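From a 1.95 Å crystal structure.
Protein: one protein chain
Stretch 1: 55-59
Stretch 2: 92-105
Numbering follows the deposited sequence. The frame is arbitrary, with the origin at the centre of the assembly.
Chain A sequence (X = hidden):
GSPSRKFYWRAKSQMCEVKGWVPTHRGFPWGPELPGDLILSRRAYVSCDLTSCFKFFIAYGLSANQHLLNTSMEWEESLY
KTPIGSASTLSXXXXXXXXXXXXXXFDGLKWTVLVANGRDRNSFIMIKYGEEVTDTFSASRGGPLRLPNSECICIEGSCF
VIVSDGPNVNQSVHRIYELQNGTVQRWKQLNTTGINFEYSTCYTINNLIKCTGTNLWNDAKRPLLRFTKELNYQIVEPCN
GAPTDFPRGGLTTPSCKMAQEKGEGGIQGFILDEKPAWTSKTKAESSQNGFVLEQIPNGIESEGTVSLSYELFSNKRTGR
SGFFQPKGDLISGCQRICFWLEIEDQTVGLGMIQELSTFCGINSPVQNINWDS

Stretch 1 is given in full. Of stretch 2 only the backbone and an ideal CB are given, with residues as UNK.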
# COMPACT_ATOMS: atom_id res chain seq x y z
N LYS A 55 -15.11 -2.67 5.03
CA LYS A 55 -16.07 -1.75 5.60
C LYS A 55 -16.46 -0.74 4.52
O LYS A 55 -15.62 -0.00 4.01
CB LYS A 55 -15.44 -1.02 6.80
CG LYS A 55 -16.33 0.06 7.39
CD LYS A 55 -15.76 0.62 8.69
CE LYS A 55 -15.52 2.12 8.59
NZ LYS A 55 -14.59 2.63 9.64
N PHE A 56 -17.75 -0.73 4.18
CA PHE A 56 -18.32 0.28 3.30
C PHE A 56 -19.01 1.31 4.19
O PHE A 56 -19.66 0.95 5.17
CB PHE A 56 -19.34 -0.35 2.35
CG PHE A 56 -18.73 -1.23 1.31
CD1 PHE A 56 -18.35 -2.52 1.61
CD2 PHE A 56 -18.55 -0.78 0.01
CE1 PHE A 56 -17.80 -3.33 0.66
CE2 PHE A 56 -18.00 -1.59 -0.95
CZ PHE A 56 -17.62 -2.85 -0.62
N PHE A 57 -18.89 2.59 3.85
CA PHE A 57 -19.42 3.65 4.69
C PHE A 57 -19.54 4.99 3.99
O PHE A 57 -18.87 5.25 2.99
CB PHE A 57 -18.55 3.81 5.94
CG PHE A 57 -17.14 4.27 5.65
CD1 PHE A 57 -16.15 3.36 5.36
CD2 PHE A 57 -16.82 5.61 5.71
CE1 PHE A 57 -14.85 3.79 5.10
CE2 PHE A 57 -15.52 6.04 5.46
CZ PHE A 57 -14.54 5.13 5.15
N ILE A 58 -20.41 5.85 4.52
CA ILE A 58 -20.51 7.21 4.03
C ILE A 58 -19.57 8.05 4.89
O ILE A 58 -19.65 8.01 6.12
CB ILE A 58 -21.94 7.77 4.13
CG1 ILE A 58 -22.96 6.80 3.51
CG2 ILE A 58 -22.04 9.13 3.46
CD1 ILE A 58 -22.68 6.47 2.05
N ALA A 59 -18.67 8.80 4.26
CA ALA A 59 -17.75 9.67 5.00
C ALA A 59 -18.46 10.98 5.35
O ALA A 59 -19.20 11.51 4.53
CB ALA A 59 -16.51 9.97 4.19
N UNK A 92 -5.61 4.41 3.29
CA UNK A 92 -6.15 3.06 3.32
C UNK A 92 -7.56 2.95 2.74
O UNK A 92 -8.05 1.85 2.52
CB UNK A 92 -6.15 2.55 4.76
N UNK A 93 -8.23 4.08 2.53
CA UNK A 93 -9.64 4.08 2.15
C UNK A 93 -9.80 4.55 0.72
O UNK A 93 -9.10 5.46 0.28
CB UNK A 93 -10.46 4.96 3.09
N UNK A 94 -10.72 3.92 0.00
CA UNK A 94 -10.97 4.27 -1.39
C UNK A 94 -12.34 4.93 -1.50
O UNK A 94 -13.32 4.40 -0.98
CB UNK A 94 -10.88 3.04 -2.29
N UNK A 95 -12.41 6.07 -2.17
CA UNK A 95 -13.71 6.67 -2.48
C UNK A 95 -14.30 5.95 -3.69
O UNK A 95 -13.63 5.80 -4.70
CB UNK A 95 -13.58 8.17 -2.75
N UNK A 96 -15.54 5.48 -3.57
CA UNK A 96 -16.16 4.66 -4.62
C UNK A 96 -17.13 5.44 -5.51
O UNK A 96 -17.00 5.41 -6.74
CB UNK A 96 -16.90 3.48 -3.98
N UNK A 97 -18.11 6.10 -4.90
CA UNK A 97 -19.14 6.87 -5.60
C UNK A 97 -19.71 7.91 -4.65
O UNK A 97 -19.61 7.75 -3.43
CB UNK A 97 -20.25 5.96 -6.13
N UNK A 98 -20.32 8.98 -5.18
CA UNK A 98 -21.13 9.86 -4.32
C UNK A 98 -22.39 9.12 -3.90
O UNK A 98 -22.94 8.35 -4.69
CB UNK A 98 -21.49 11.16 -5.04
N UNK A 99 -22.84 9.34 -2.67
CA UNK A 99 -24.05 8.68 -2.18
C UNK A 99 -24.40 9.03 -0.74
O UNK A 99 -23.50 9.27 0.07
CB UNK A 99 -23.89 7.16 -2.30
N UNK A 100 -25.70 9.05 -0.45
CA UNK A 100 -26.22 9.32 0.89
C UNK A 100 -26.60 8.01 1.60
O UNK A 100 -26.57 7.92 2.82
CB UNK A 100 -27.43 10.25 0.81
N UNK A 101 -27.00 7.02 0.80
CA UNK A 101 -27.18 5.67 1.29
C UNK A 101 -26.65 4.70 0.24
O UNK A 101 -26.45 5.07 -0.92
CB UNK A 101 -28.65 5.39 1.61
N UNK A 102 -26.43 3.47 0.64
CA UNK A 102 -25.80 2.52 -0.27
C UNK A 102 -26.05 1.06 0.04
O UNK A 102 -26.58 0.69 1.08
CB UNK A 102 -24.29 2.76 -0.28
N UNK A 103 -25.65 0.22 -0.91
CA UNK A 103 -25.58 -1.21 -0.69
C UNK A 103 -24.52 -1.73 -1.64
O UNK A 103 -24.33 -1.18 -2.72
CB UNK A 103 -26.93 -1.90 -0.91
N UNK A 104 -23.84 -2.79 -1.25
CA UNK A 104 -22.82 -3.37 -2.09
C UNK A 104 -22.74 -4.88 -1.87
O UNK A 104 -23.07 -5.39 -0.81
CB UNK A 104 -21.47 -2.71 -1.81
N UNK A 105 -22.31 -5.59 -2.89
CA UNK A 105 -22.19 -7.03 -2.78
C UNK A 105 -21.36 -7.55 -3.95
O UNK A 105 -21.49 -7.05 -5.07
CB UNK A 105 -23.57 -7.69 -2.75

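Stretch 1 is a strand that turns two side chains, Phe-56 and Ile-58, toward stretch 2, with Phe-57 between them pointing away at its CB. What it offers is therefore apolar: an aromatic face, an aliphatic side chain and the tip of a second ring.

Position 92 has nothing of stretch 1 within reach, so the contact sets no preference; it is Thr-92. Position 93 points its CB toward stretch 1, 4.6 Å from Phe-57 CZ. A small residue, apolar or hydroxylic, would fit beside the ring tip. It is Ser-93, whose OG lies 4.2 Å from Phe-57 CZ, near the ring plane, and finds its hydrogen bond elsewhere in the structure.

Positions 94 and 95 are beyond reach; they are Glu-94 and Met-95, in extended backbone. At position 96 the CB points toward stretch 1, but no atom of stretch 1 lies within 5.5 Å of it. That gap calls for a side chain of some length, and the nearby Phe-56 ring favours an apolar one: leucine, isoleucine or methionine. The residue is Ile-96; with chi1 m and chi2 t, it brings CD1 to 3.7 Å from Phe-56 CE2.

Position 97 is out of reach; 98, with phi -70°, points away and suits proline among others. They are Leu-97 and Pro-98.

Position 99 has phi/psi of 179/148, a fully extended conformation at the edge of what a residue with a CB accepts, so glycine is favoured though not demanded. Its ideal CB would point sideways, 4.6 Å from Ile-58 CD1, so a small residue is conceivable. It is Gly-99, which meets stretch 1 through its backbone: its O is 3.5 Å from Ile-58 CD1.

Position 100 points away, leaving a long or polar side chain free of stretch 1. It is Arg-100, and its backbone O lies 3.8 Å from Ile-58 CG1. Position 101, also directed away, is Ser-101.

Position 102 turns toward stretch 1, its CB 4.7 Å from Ile-58 CD1. Alanine, serine, threonine or valine would be plausible; Ser-102 is found, its OG hydrogen-bonded elsewhere in the structure. Position 103 points away and is Ser-103.

Position 104 is the most restrictive. Its CB points toward stretch 1 and already sits 3.7 Å from Phe-56 CE2, above the ring face, so a compact apolar residue is the natural choice. Ala-104 supplies just a methyl, with CB 4.0 Å from the Phe-56 ring centroid and 20° off the normal, a CH-pi contact. Position 105 points away: Cys-105, covalently bonded elsewhere in the structure.

Stretch 2, residues 92-105: TSEMILPGRSSSAC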
# COMPACT_ATOMS: atom_id res chain seq x y z
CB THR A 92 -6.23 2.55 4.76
OG1 THR A 92 -7.11 3.40 5.51
CG2 THR A 92 -4.86 2.55 5.41
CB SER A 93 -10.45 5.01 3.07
OG SER A 93 -10.43 4.56 4.41
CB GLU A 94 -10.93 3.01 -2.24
CG GLU A 94 -11.47 3.15 -3.64
CD GLU A 94 -11.48 1.84 -4.40
OE1 GLU A 94 -11.15 0.80 -3.79
OE2 GLU A 94 -11.84 1.85 -5.60
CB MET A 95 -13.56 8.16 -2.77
CG MET A 95 -14.89 8.84 -3.08
SD MET A 95 -14.67 10.45 -3.90
CE MET A 95 -14.33 11.53 -2.53
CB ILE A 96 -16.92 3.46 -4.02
CG1 ILE A 96 -15.94 2.54 -3.27
CG2 ILE A 96 -17.63 2.68 -5.12
CD1 ILE A 96 -16.61 1.45 -2.50
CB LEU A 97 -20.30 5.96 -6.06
CG LEU A 97 -20.15 5.09 -7.32
CD1 LEU A 97 -21.31 4.15 -7.39
CD2 LEU A 97 -20.09 5.93 -8.60
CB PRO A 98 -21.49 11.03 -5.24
CG PRO A 98 -21.34 10.50 -6.62
CD PRO A 98 -20.29 9.45 -6.58
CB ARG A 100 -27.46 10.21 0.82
CG ARG A 100 -27.28 11.47 -0.02
CD ARG A 100 -28.59 12.25 -0.11
NE ARG A 100 -28.85 13.02 1.10
CZ ARG A 100 -28.50 14.29 1.28
NH1 ARG A 100 -27.86 14.96 0.32
NH2 ARG A 100 -28.78 14.90 2.42
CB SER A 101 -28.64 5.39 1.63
OG SER A 101 -29.49 5.42 0.49
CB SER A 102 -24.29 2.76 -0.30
OG SER A 102 -23.66 2.14 0.81
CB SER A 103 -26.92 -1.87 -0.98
OG SER A 103 -26.87 -3.25 -0.67
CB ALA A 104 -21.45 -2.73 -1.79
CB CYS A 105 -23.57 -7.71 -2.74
SG CYS A 105 -24.81 -7.15 -3.98
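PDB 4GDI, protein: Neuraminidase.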